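PDB 7DWM: transcriptional regulator from Vibrio virus VP882, which binds the small molecule 3,5-dimethylpyrazin-2-ol through its PAS domain and probably regulates transcription by binding DNA through a LuxR-type domain. Local coordinates for residues A[40-43]-A[44-48]; A[197-200]-A[201-205]; A[68-71]-A[72-75]; A[214-218]-A[219-223]. All coordinates share one frame; numbering follows the deposited sequence.

Contact 1 of 4, residues A[40-43]-A[44-48]; sequences ANQP and FRELV. With A1U (3,5-dimethylpyrazin-2-ol), chain C.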
loop_
_atom_site.group_PDB
_atom_site.type_symbol
_atom_site.label_atom_id
_atom_site.label_comp_id
_atom_site.label_asym_id
_atom_site.label_seq_id
_atom_site.Cartn_x
_atom_site.Cartn_y
_atom_site.Cartn_z
ATOM N N ALA A 40 -14.212 18.541 -6.820
ATOM C CA ALA A 40 -14.236 17.156 -6.377
ATOM C C ALA A 40 -15.185 16.413 -7.300
ATOM O O ALA A 40 -16.289 16.895 -7.568
ATOM C CB ALA A 40 -14.688 17.030 -4.917
ATOM N N ASN A 41 -14.743 15.266 -7.806
ATOM C CA ASN A 41 -15.546 14.505 -8.745
ATOM C C ASN A 41 -16.810 13.991 -8.057
ATOM O O ASN A 41 -16.997 14.136 -6.846
ATOM C CB ASN A 41 -14.733 13.345 -9.322
ATOM C CG ASN A 41 -14.099 12.482 -8.243
ATOM O OD1 ASN A 41 -14.175 12.797 -7.055
ATOM N ND2 ASN A 41 -13.468 11.388 -8.654
ATOM N N GLN A 42 -17.693 13.395 -8.855
ATOM C CA GLN A 42 -18.914 12.826 -8.291
ATOM C C GLN A 42 -18.651 11.711 -7.282
ATOM O O GLN A 42 -19.416 11.614 -6.309
ATOM C CB GLN A 42 -19.828 12.334 -9.421
ATOM C CG GLN A 42 -21.178 11.817 -8.942
ATOM C CD GLN A 42 -22.033 11.278 -10.072
ATOM O OE1 GLN A 42 -22.386 10.099 -10.091
ATOM N NE2 GLN A 42 -22.377 12.143 -11.020
ATOM N N PRO A 43 -17.634 10.850 -7.437
ATOM C CA PRO A 43 -17.338 9.891 -6.354
ATOM C C PRO A 43 -17.104 10.535 -4.995
ATOM O O PRO A 43 -17.703 10.102 -3.999
ATOM C CB PRO A 43 -16.086 9.174 -6.874
ATOM C CG PRO A 43 -16.257 9.182 -8.346
ATOM C CD PRO A 43 -16.918 10.495 -8.679
ATOM N N PHE A 44 -16.257 11.568 -4.918
ATOM C CA PHE A 44 -15.985 12.174 -3.619
ATOM C C PHE A 44 -17.223 12.855 -3.061
ATOM O O PHE A 44 -17.526 12.723 -1.870
ATOM C CB PHE A 44 -14.834 13.172 -3.695
ATOM C CG PHE A 44 -14.517 13.801 -2.369
ATOM C CD1 PHE A 44 -15.042 15.035 -2.023
ATOM C CD2 PHE A 44 -13.738 13.127 -1.445
ATOM C CE1 PHE A 44 -14.769 15.597 -0.795
ATOM C CE2 PHE A 44 -13.460 13.687 -0.216
ATOM C CZ PHE A 44 -13.978 14.922 0.111
ATOM N N ARG A 45 -17.936 13.612 -3.896
ATOM C CA ARG A 45 -19.141 14.262 -3.410
ATOM C C ARG A 45 -20.210 13.250 -3.027
ATOM O O ARG A 45 -21.056 13.555 -2.188
ATOM C CB ARG A 45 -19.712 15.203 -4.473
ATOM C CG ARG A 45 -18.980 16.522 -4.660
ATOM C CD ARG A 45 -19.749 17.413 -5.632
ATOM N NE ARG A 45 -20.666 16.636 -6.465
ATOM C CZ ARG A 45 -20.428 16.291 -7.726
ATOM N NH1 ARG A 45 -19.297 16.654 -8.316
ATOM N NH2 ARG A 45 -21.324 15.579 -8.401
ATOM N N GLU A 46 -20.143 12.032 -3.553
ATOM C CA GLU A 46 -21.083 10.993 -3.163
ATOM C C GLU A 46 -20.648 10.226 -1.925
ATOM O O GLU A 46 -21.497 9.617 -1.262
ATOM C CB GLU A 46 -21.292 10.016 -4.322
ATOM C CG GLU A 46 -22.523 9.147 -4.180
ATOM C CD GLU A 46 -23.248 8.958 -5.492
ATOM O OE1 GLU A 46 -22.846 9.590 -6.493
ATOM O OE2 GLU A 46 -24.219 8.174 -5.519
ATOM N N LEU A 47 -19.362 10.253 -1.580
ATOM C CA LEU A 47 -18.931 9.599 -0.349
ATOM C C LEU A 47 -19.307 10.443 0.863
ATOM O O LEU A 47 -19.667 9.910 1.919
ATOM C CB LEU A 47 -17.429 9.336 -0.396
ATOM C CG LEU A 47 -16.816 8.693 0.844
ATOM C CD1 LEU A 47 -17.045 7.197 0.781
ATOM C CD2 LEU A 47 -15.329 9.003 0.964
ATOM N N VAL A 48 -19.239 11.764 0.722
ATOM C CA VAL A 48 -19.910 12.676 1.635
ATOM C C VAL A 48 -21.355 12.708 1.144
ATOM O O VAL A 48 -21.648 12.218 0.048
ATOM C CB VAL A 48 -19.223 14.056 1.629
ATOM C CG1 VAL A 48 -19.950 15.077 2.506
ATOM C CG2 VAL A 48 -17.772 13.921 2.078
HETATM C CAB A1U C . -10.928 12.871 4.398
HETATM C CAC A1U C . -12.044 13.001 3.534
HETATM C CAE A1U C . -10.986 14.809 2.483
HETATM C CAF A1U C . -9.922 14.607 3.387
HETATM C CAG A1U C . -13.207 12.058 3.678
HETATM C CAH A1U C . -10.976 15.884 1.439
HETATM N NAA A1U C . -9.839 13.683 4.343
HETATM N NAD A1U C . -12.043 13.980 2.584
HETATM O OAI A1U C . -8.840 15.497 3.244
#
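Two first torsions set the start of helix 42-47: Asn-41 folds CG between its own backbone N and carbonyl carbon (chi1 53°), bringing OD1 back over the first turn, whereas Phe-44 swings CG to the side opposite its backbone N (chi1 -179°) and carries its ring off toward the ligand. Asn-41 is the N-cap. Its OD1 accepts from Phe-44 N at 3.2 Å, with the donor standing well above the carbonyl plane, 53° out of it. The same oxygen also accepts from Trp-28 N, and ND2 donates to the backbone oxygens of Asp-26 and Phe-21, so bonds at both ends of the amide fix its rotation. In this PAS fold the cap marks the passage from strand 37-40 into a short helix that walls the pocket for 3,5-dimethylpyrazin-2-ol. Phe-44 meets the ligand with its edge: CE2 lies 3.2 Å from the ring nitrogen NAD, which sits close to the phenyl plane. Nearer the backbone, Phe-44 CD1 rests 3.5 Å from Ala-40 CB, and Phe-122 and Phe-37 also meet the ring. Arg-45 follows a different course. Its backbone N bonds to Asn-41 O at 3.1 Å, while the side chain bends at chi3 and doubles back over the helix start. One guanidinium face then lies over Gln-42 CA, 3.7 Å from Arg-45 NH2, and NH1 makes a weak bond at 3.1 Å to Ala-40 O, which lies at the guanidinium edge. Further along, Leu-47 N donates to Pro-43 O at 2.9 Å, continuing the helical ladder.

Contact 2 of 4, residues A[197-200]-A[201-205]; sequences ERIR and NKFGA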
loop_
_atom_site.group_PDB
_atom_site.type_symbol
_atom_site.label_atom_id
_atom_site.label_comp_id
_atom_site.label_asym_id
_atom_site.label_seq_id
_atom_site.Cartn_x
_atom_site.Cartn_y
_atom_site.Cartn_z
ATOM N N GLU A 197 -2.913 -19.158 26.656
ATOM C CA GLU A 197 -3.386 -20.526 26.846
ATOM C C GLU A 197 -4.802 -20.693 26.308
ATOM O O GLU A 197 -5.102 -21.673 25.611
ATOM C CB GLU A 197 -3.324 -20.897 28.328
ATOM C CG GLU A 197 -4.080 -22.165 28.684
ATOM C CD GLU A 197 -3.241 -23.415 28.501
ATOM O OE1 GLU A 197 -3.767 -24.524 28.733
ATOM O OE2 GLU A 197 -2.057 -23.288 28.125
ATOM N N ARG A 198 -5.678 -19.724 26.588
ATOM C CA ARG A 198 -7.056 -19.857 26.124
ATOM C C ARG A 198 -7.153 -19.704 24.607
ATOM O O ARG A 198 -7.942 -20.404 23.959
ATOM C CB ARG A 198 -7.952 -18.837 26.826
ATOM C CG ARG A 198 -8.430 -19.297 28.191
ATOM C CD ARG A 198 -9.449 -18.344 28.784
ATOM N NE ARG A 198 -8.879 -17.546 29.863
ATOM C CZ ARG A 198 -8.315 -16.356 29.692
ATOM N NH1 ARG A 198 -7.819 -15.702 30.734
ATOM N NH2 ARG A 198 -8.249 -15.816 28.481
ATOM N N ILE A 199 -6.323 -18.840 24.017
ATOM C CA ILE A 199 -6.283 -18.729 22.557
ATOM C C ILE A 199 -5.816 -20.039 21.935
ATOM O O ILE A 199 -6.442 -20.572 21.007
ATOM C CB ILE A 199 -5.373 -17.565 22.129
ATOM C CG1 ILE A 199 -5.979 -16.222 22.520
ATOM C CG2 ILE A 199 -5.109 -17.620 20.631
ATOM C CD1 ILE A 199 -4.958 -15.108 22.572
ATOM N N ARG A 200 -4.688 -20.559 22.426
ATOM C CA ARG A 200 -4.153 -21.835 21.969
ATOM C C ARG A 200 -5.213 -22.928 22.000
ATOM O O ARG A 200 -5.397 -23.663 21.024
ATOM C CB ARG A 200 -2.954 -22.218 22.836
ATOM C CG ARG A 200 -1.944 -23.102 22.153
ATOM C CD ARG A 200 -1.125 -23.855 23.182
ATOM N NE ARG A 200 -1.868 -24.972 23.758
ATOM C CZ ARG A 200 -1.999 -25.189 25.061
ATOM N NH1 ARG A 200 -1.435 -24.365 25.933
ATOM N NH2 ARG A 200 -2.695 -26.232 25.495
ATOM N N ASN A 201 -5.924 -23.049 23.125
ATOM C CA ASN A 201 -6.927 -24.103 23.236
ATOM C C ASN A 201 -8.094 -23.863 22.289
ATOM O O ASN A 201 -8.661 -24.818 21.745
ATOM C CB ASN A 201 -7.404 -24.225 24.680
ATOM C CG ASN A 201 -6.475 -25.080 25.517
ATOM O OD1 ASN A 201 -5.719 -25.893 24.983
ATOM N ND2 ASN A 201 -6.520 -24.897 26.831
ATOM N N LYS A 202 -8.475 -22.600 22.078
ATOM C CA LYS A 202 -9.519 -22.315 21.102
ATOM C C LYS A 202 -9.096 -22.728 19.697
ATOM O O LYS A 202 -9.933 -23.163 18.899
ATOM C CB LYS A 202 -9.888 -20.833 21.145
ATOM C CG LYS A 202 -10.876 -20.496 22.246
ATOM C CD LYS A 202 -11.256 -19.026 22.251
ATOM C CE LYS A 202 -12.084 -18.699 23.483
ATOM N NZ LYS A 202 -12.604 -17.305 23.474
ATOM N N PHE A 203 -7.808 -22.599 19.376
ATOM C CA PHE A 203 -7.315 -23.057 18.081
ATOM C C PHE A 203 -7.144 -24.568 18.022
ATOM O O PHE A 203 -7.067 -25.128 16.922
ATOM C CB PHE A 203 -5.979 -22.389 17.750
ATOM C CG PHE A 203 -6.119 -21.064 17.063
ATOM C CD1 PHE A 203 -5.939 -20.955 15.695
ATOM C CD2 PHE A 203 -6.432 -19.927 17.788
ATOM C CE1 PHE A 203 -6.067 -19.732 15.061
ATOM C CE2 PHE A 203 -6.561 -18.702 17.161
ATOM C CZ PHE A 203 -6.378 -18.605 15.796
ATOM N N GLY A 204 -7.083 -25.235 19.171
ATOM C CA GLY A 204 -6.748 -26.642 19.206
ATOM C C GLY A 204 -5.271 -26.925 19.095
ATOM O O GLY A 204 -4.886 -28.068 18.831
ATOM N N ALA A 205 -4.428 -25.914 19.286
ATOM C CA ALA A 205 -2.992 -26.084 19.149
ATOM C C ALA A 205 -2.396 -26.690 20.414
ATOM O O ALA A 205 -2.920 -26.521 21.520
ATOM C CB ALA A 205 -2.320 -24.746 18.842
#
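Arg-200 and its neighbour Asn-201 lie side by side in the last turn of helix 189-203, which a Schellman motif brings to an end. Gly-204 is its C-prime residue, with positive phi; Ala-205 N reaches back to Arg-200 O at 3.0 Å, and Gly-204 N makes the weak inner bond to Asn-201 O. In the LuxR family the corresponding helix of the helix-turn-helix domain is the one that reads DNA, so this end probably closes the recognition helix. Arg-200 runs along the outside of the turn. Its CG touches Ala-205 CB at 3.7 Å, and a bend at chi3 (77°) brings the guanidinium between Glu-197 and Ala-205: NH1 forms a salt bridge with Glu-197, one turn earlier, while NE faces the residue after the glycine. Asn-201 points the same way as Arg-200, with amide and guanidinium planes steeply inclined, so that OD1 comes near NH2 without a hydrogen bond. The other end of the amide, Asn-201 ND2, makes a weak bond to Glu-197 OE1 at 3.4 Å. On the inner face Ile-199 runs side by side with Phe-203, CG2 against CD2 at 3.9 Å, both packing on Leu-169 and Leu-211. The bond from Arg-200 NE to Ala-205 O measures 2.9 Å; the oxygen lies in the guanidinium plane, but NE stands 48° out of the carbonyl plane of Ala-205.

Contact 3 of 4, residues A[68-71]-A[72-75]; sequences AAFA and DSFQ. With A1U (3,5-dimethylpyrazin-2-ol), chain C.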
loop_
_atom_site.group_PDB
_atom_site.type_symbol
_atom_site.label_atom_id
_atom_site.label_comp_id
_atom_site.label_asym_id
_atom_site.label_seq_id
_atom_site.Cartn_x
_atom_site.Cartn_y
_atom_site.Cartn_z
ATOM N N ALA A 68 -17.330 15.751 8.703
ATOM C CA ALA A 68 -17.143 17.139 9.110
ATOM C C ALA A 68 -16.554 17.264 10.511
ATOM O O ALA A 68 -15.850 18.241 10.802
ATOM C CB ALA A 68 -18.473 17.895 9.034
ATOM N N ALA A 69 -16.821 16.295 11.392
ATOM C CA ALA A 69 -16.289 16.390 12.746
ATOM C C ALA A 69 -14.767 16.382 12.770
ATOM O O ALA A 69 -14.169 16.918 13.711
ATOM C CB ALA A 69 -16.830 15.249 13.610
ATOM N N PHE A 70 -14.130 15.803 11.754
ATOM C CA PHE A 70 -12.681 15.817 11.627
ATOM C C PHE A 70 -12.204 16.796 10.566
ATOM O O PHE A 70 -11.020 16.778 10.207
ATOM C CB PHE A 70 -12.165 14.412 11.317
ATOM C CG PHE A 70 -12.184 13.493 12.497
ATOM C CD1 PHE A 70 -11.050 13.321 13.271
ATOM C CD2 PHE A 70 -13.338 12.812 12.842
ATOM C CE1 PHE A 70 -11.064 12.480 14.363
ATOM C CE2 PHE A 70 -13.357 11.970 13.935
ATOM C CZ PHE A 70 -12.220 11.804 14.696
ATOM N N ALA A 71 -13.098 17.662 10.078
ATOM C CA ALA A 71 -12.718 18.661 9.088
ATOM C C ALA A 71 -11.483 19.416 9.546
ATOM O O ALA A 71 -10.485 19.503 8.820
ATOM C CB ALA A 71 -13.882 19.621 8.849
ATOM N N ASP A 72 -11.524 19.918 10.783
ATOM C CA ASP A 72 -10.380 20.557 11.414
ATOM C C ASP A 72 -9.092 19.795 11.121
ATOM O O ASP A 72 -8.181 20.313 10.462
ATOM C CB ASP A 72 -10.651 20.657 12.923
ATOM C CG ASP A 72 -9.416 21.004 13.730
ATOM O OD1 ASP A 72 -9.356 22.136 14.253
ATOM O OD2 ASP A 72 -8.528 20.139 13.881
ATOM N N SER A 73 -9.042 18.517 11.487
ATOM C CA SER A 73 -7.762 17.829 11.401
ATOM C C SER A 73 -7.410 17.524 9.951
ATOM O O SER A 73 -6.224 17.548 9.590
ATOM C CB SER A 73 -7.796 16.543 12.227
ATOM O OG SER A 73 -8.043 15.418 11.408
ATOM N N PHE A 74 -8.428 17.366 9.092
ATOM C CA PHE A 74 -8.171 17.309 7.658
ATOM C C PHE A 74 -7.307 18.483 7.230
ATOM O O PHE A 74 -6.208 18.302 6.687
ATOM C CB PHE A 74 -9.487 17.326 6.878
ATOM C CG PHE A 74 -10.347 16.104 7.069
ATOM C CD1 PHE A 74 -9.905 15.011 7.796
ATOM C CD2 PHE A 74 -11.606 16.048 6.490
ATOM C CE1 PHE A 74 -10.710 13.889 7.954
ATOM C CE2 PHE A 74 -12.415 14.934 6.642
ATOM C CZ PHE A 74 -11.967 13.852 7.376
ATOM N N GLN A 75 -7.763 19.707 7.526
ATOM C CA GLN A 75 -7.035 20.868 7.035
ATOM C C GLN A 75 -5.630 20.907 7.612
ATOM O O GLN A 75 -4.706 21.383 6.942
ATOM C CB GLN A 75 -7.810 22.166 7.302
ATOM C CG GLN A 75 -7.873 22.648 8.732
ATOM C CD GLN A 75 -9.175 23.374 9.037
ATOM O OE1 GLN A 75 -10.137 23.292 8.272
ATOM N NE2 GLN A 75 -9.217 24.067 10.168
HETATM C CAB A1U C . -10.928 12.871 4.398
HETATM C CAC A1U C . -12.044 13.001 3.534
HETATM C CAE A1U C . -10.986 14.809 2.483
HETATM C CAF A1U C . -9.922 14.607 3.387
HETATM C CAG A1U C . -13.207 12.058 3.678
HETATM C CAH A1U C . -10.976 15.884 1.439
HETATM N NAA A1U C . -9.839 13.683 4.343
HETATM N NAD A1U C . -12.043 13.980 2.584
HETATM O OAI A1U C . -8.840 15.497 3.244
#
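The first turn of helix 71-80 forms one wall of the 3,5-dimethylpyrazin-2-ol pocket in the PAS fold, and it does so by placing the ring of Phe-74 between the ligand and the backbone of Phe-70. Phe-70 occupies the N-cap position. Its carbonyl oxygen accepts from Phe-74 N at 2.9 Å in a nearly straight bond, and Ser-73 OG adds a weak one at 3.5 Å. Phe-74 holds CG beside its backbone N (chi1 -67°), and the ring is thereby folded back over the turn that carries it. One ring face then rests on Phe-70 O, 3.2 Å from Phe-74 CD1 and offset toward the rim, while CE1 touches Phe-70 CB at 3.7 Å. Over the opposite face lies the ligand in an offset (parallel-displaced) stack: NAA stands above the centre of the phenyl, and the methine carbon CAB of the ligand approaches Phe-74 CZ to 3.3 Å. Asp-60, another pocket residue, touches Phe-74, as does Ser-234 of strand 233-236. The next bond of the helix runs from Gln-75 N to Ala-71 O at 3.0 Å. The Phe-74 ring can offer the ligand no conventional hydrogen bond, so its own share of the binding rests on stacking, dispersion and shape, while Phe-70 O behind it is held by Phe-74 N.

Contact 4 of 4, residues A[214-218]-A[219-223]; sequences MAMSK and GYYSM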
loop_
_atom_site.group_PDB
_atom_site.type_symbol
_atom_site.label_atom_id
_atom_site.label_comp_id
_atom_site.label_asym_id
_atom_site.label_seq_id
_atom_site.Cartn_x
_atom_site.Cartn_y
_atom_site.Cartn_z
ATOM N N MET A 214 -0.982 -22.498 13.050
ATOM C CA MET A 214 -2.414 -22.580 12.782
ATOM C C MET A 214 -2.995 -21.208 12.458
ATOM O O MET A 214 -3.749 -21.054 11.489
ATOM C CB MET A 214 -3.132 -23.196 13.982
ATOM C CG MET A 214 -3.123 -24.714 14.007
ATOM S SD MET A 214 -3.939 -25.349 15.482
ATOM C CE MET A 214 -3.309 -27.024 15.530
ATOM N N ALA A 215 -2.661 -20.197 13.265
ATOM C CA ALA A 215 -3.208 -18.864 13.043
ATOM C C ALA A 215 -2.734 -18.279 11.720
ATOM O O ALA A 215 -3.515 -17.649 10.998
ATOM C CB ALA A 215 -2.831 -17.943 14.203
ATOM N N MET A 216 -1.453 -18.465 11.383
ATOM C CA MET A 216 -0.956 -17.948 10.113
ATOM C C MET A 216 -1.617 -18.651 8.934
ATOM O O MET A 216 -1.888 -18.023 7.903
ATOM C CB MET A 216 0.564 -18.082 10.041
ATOM C CG MET A 216 1.306 -17.133 10.968
ATOM S SD MET A 216 1.025 -15.389 10.594
ATOM C CE MET A 216 2.310 -14.629 11.587
ATOM N N SER A 217 -1.903 -19.947 9.068
ATOM C CA SER A 217 -2.507 -20.672 7.957
ATOM C C SER A 217 -4.006 -20.426 7.841
ATOM O O SER A 217 -4.585 -20.714 6.787
ATOM C CB SER A 217 -2.246 -22.172 8.097
ATOM O OG SER A 217 -3.364 -22.832 8.665
ATOM N N LYS A 218 -4.645 -19.900 8.885
ATOM C CA LYS A 218 -6.080 -19.647 8.872
ATOM C C LYS A 218 -6.422 -18.187 8.601
ATOM O O LYS A 218 -7.567 -17.781 8.819
ATOM C CB LYS A 218 -6.706 -20.096 10.193
ATOM C CG LYS A 218 -7.108 -21.564 10.214
ATOM C CD LYS A 218 -7.003 -22.152 11.612
ATOM C CE LYS A 218 -7.770 -23.462 11.723
ATOM N NZ LYS A 218 -8.240 -23.719 13.115
ATOM N N GLY A 219 -5.460 -17.389 8.140
ATOM C CA GLY A 219 -5.735 -16.015 7.765
ATOM C C GLY A 219 -5.728 -15.004 8.888
ATOM O O GLY A 219 -6.114 -13.851 8.661
ATOM N N TYR A 220 -5.290 -15.380 10.089
ATOM C CA TYR A 220 -5.391 -14.480 11.231
ATOM C C TYR A 220 -4.341 -13.375 11.244
ATOM O O TYR A 220 -4.425 -12.485 12.097
ATOM C CB TYR A 220 -5.317 -15.280 12.532
ATOM C CG TYR A 220 -6.636 -15.917 12.905
ATOM C CD1 TYR A 220 -7.601 -15.201 13.602
ATOM C CD2 TYR A 220 -6.921 -17.228 12.549
ATOM C CE1 TYR A 220 -8.811 -15.778 13.943
ATOM C CE2 TYR A 220 -8.130 -17.814 12.884
ATOM C CZ TYR A 220 -9.069 -17.085 13.582
ATOM O OH TYR A 220 -10.272 -17.665 13.916
ATOM N N TYR A 221 -3.353 -13.402 10.343
ATOM C CA TYR A 221 -2.425 -12.277 10.280
ATOM C C TYR A 221 -3.112 -11.005 9.802
ATOM O O TYR A 221 -2.673 -9.900 10.142
ATOM C CB TYR A 221 -1.234 -12.596 9.376
ATOM C CG TYR A 221 -0.136 -11.565 9.500
ATOM C CD1 TYR A 221 -0.076 -10.476 8.638
ATOM C CD2 TYR A 221 0.820 -11.661 10.501
ATOM C CE1 TYR A 221 0.915 -9.522 8.760
ATOM C CE2 TYR A 221 1.816 -10.714 10.631
ATOM C CZ TYR A 221 1.859 -9.646 9.757
ATOM O OH TYR A 221 2.850 -8.699 9.883
ATOM N N SER A 222 -4.185 -11.135 9.031
ATOM C CA SER A 222 -4.919 -9.995 8.502
ATOM C C SER A 222 -6.069 -9.581 9.403
ATOM O O SER A 222 -6.838 -8.687 9.038
ATOM C CB SER A 222 -5.444 -10.301 7.099
ATOM O OG SER A 222 -6.457 -11.291 7.136
ATOM N N MET A 223 -6.204 -10.212 10.562
ATOM C CA MET A 223 -7.276 -9.870 11.481
ATOM C C MET A 223 -7.007 -8.536 12.163
ATOM O O MET A 223 -5.888 -8.236 12.583
ATOM C CB MET A 223 -7.449 -10.963 12.531
ATOM C CG MET A 223 -8.449 -10.611 13.622
ATOM S SD MET A 223 -7.841 -10.893 15.295
ATOM C CE MET A 223 -6.831 -9.439 15.544
HETATM O O HOH W 1 -2.702 -15.217 8.385
#
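Two tyrosines one after the other present their rings differently to the helix they follow. Tyr-220 meets it with an edge: Ala-215 O and Lys-218 CB both lie near the ring plane, Lys-218 CB 3.7 Å from Tyr-220 CD2, while Phe-203 forms an edge-to-face pair with the same ring. Tyr-221 is approached obliquely by Met-216, in a Met-aromatic contact, and Arg-174 makes a cation-pi interaction with it. Both tyrosines lie just past the point where helix 208-217 ends and the following loop begins; this helix follows the helix-turn-helix in the LuxR-type domain. Past Lys-218, Gly-219 takes a positive phi (84°) and turns the chain, so that Tyr-220 N can come back to Ala-215 O at 3.0 Å; the CB atoms of Ala-215 and Tyr-220 stand 4.0 Å apart. Met-216 lies side by side with Tyr-221, pointing the same way. A bend at chi2 (-62°) brings the thioether to the ring, where the methyl CE of Met-216 is 3.5 Å from Tyr-221 CD2; SD is 4.9 Å from the ring centroid and 66° off its normal, thus neither squarely over the face nor in the plane. At the far end of the ring, Tyr-221 OH has a weak hydrogen bond with Glu-135 of the second subunit, linking the helix end to the dimer partner. One ordered water joins the two backbones: it donates to Met-216 O at 3.0 Å and accepts from Tyr-221 N at 2.7 Å.

How the contacts relate
Each of the four contacts closes only a single turn, and from the N terminus they follow in series, none enclosing or crossing another. Contact 1 starts helix 42-47 and contact 3 starts helix 71-80; their centres are about 17 Å apart and their atoms do not touch, yet both reach the same ligand, which joins the two helices within the PAS fold. Contact 2 then ends helix 189-203, and contact 4 ends helix 208-217, some 43 Å and 35 Å from contact 3 between centres. These last two meet directly: Phe-203 packs on Tyr-220, Ala-215 and Met-214, tying together consecutive helices of the LuxR-type domain.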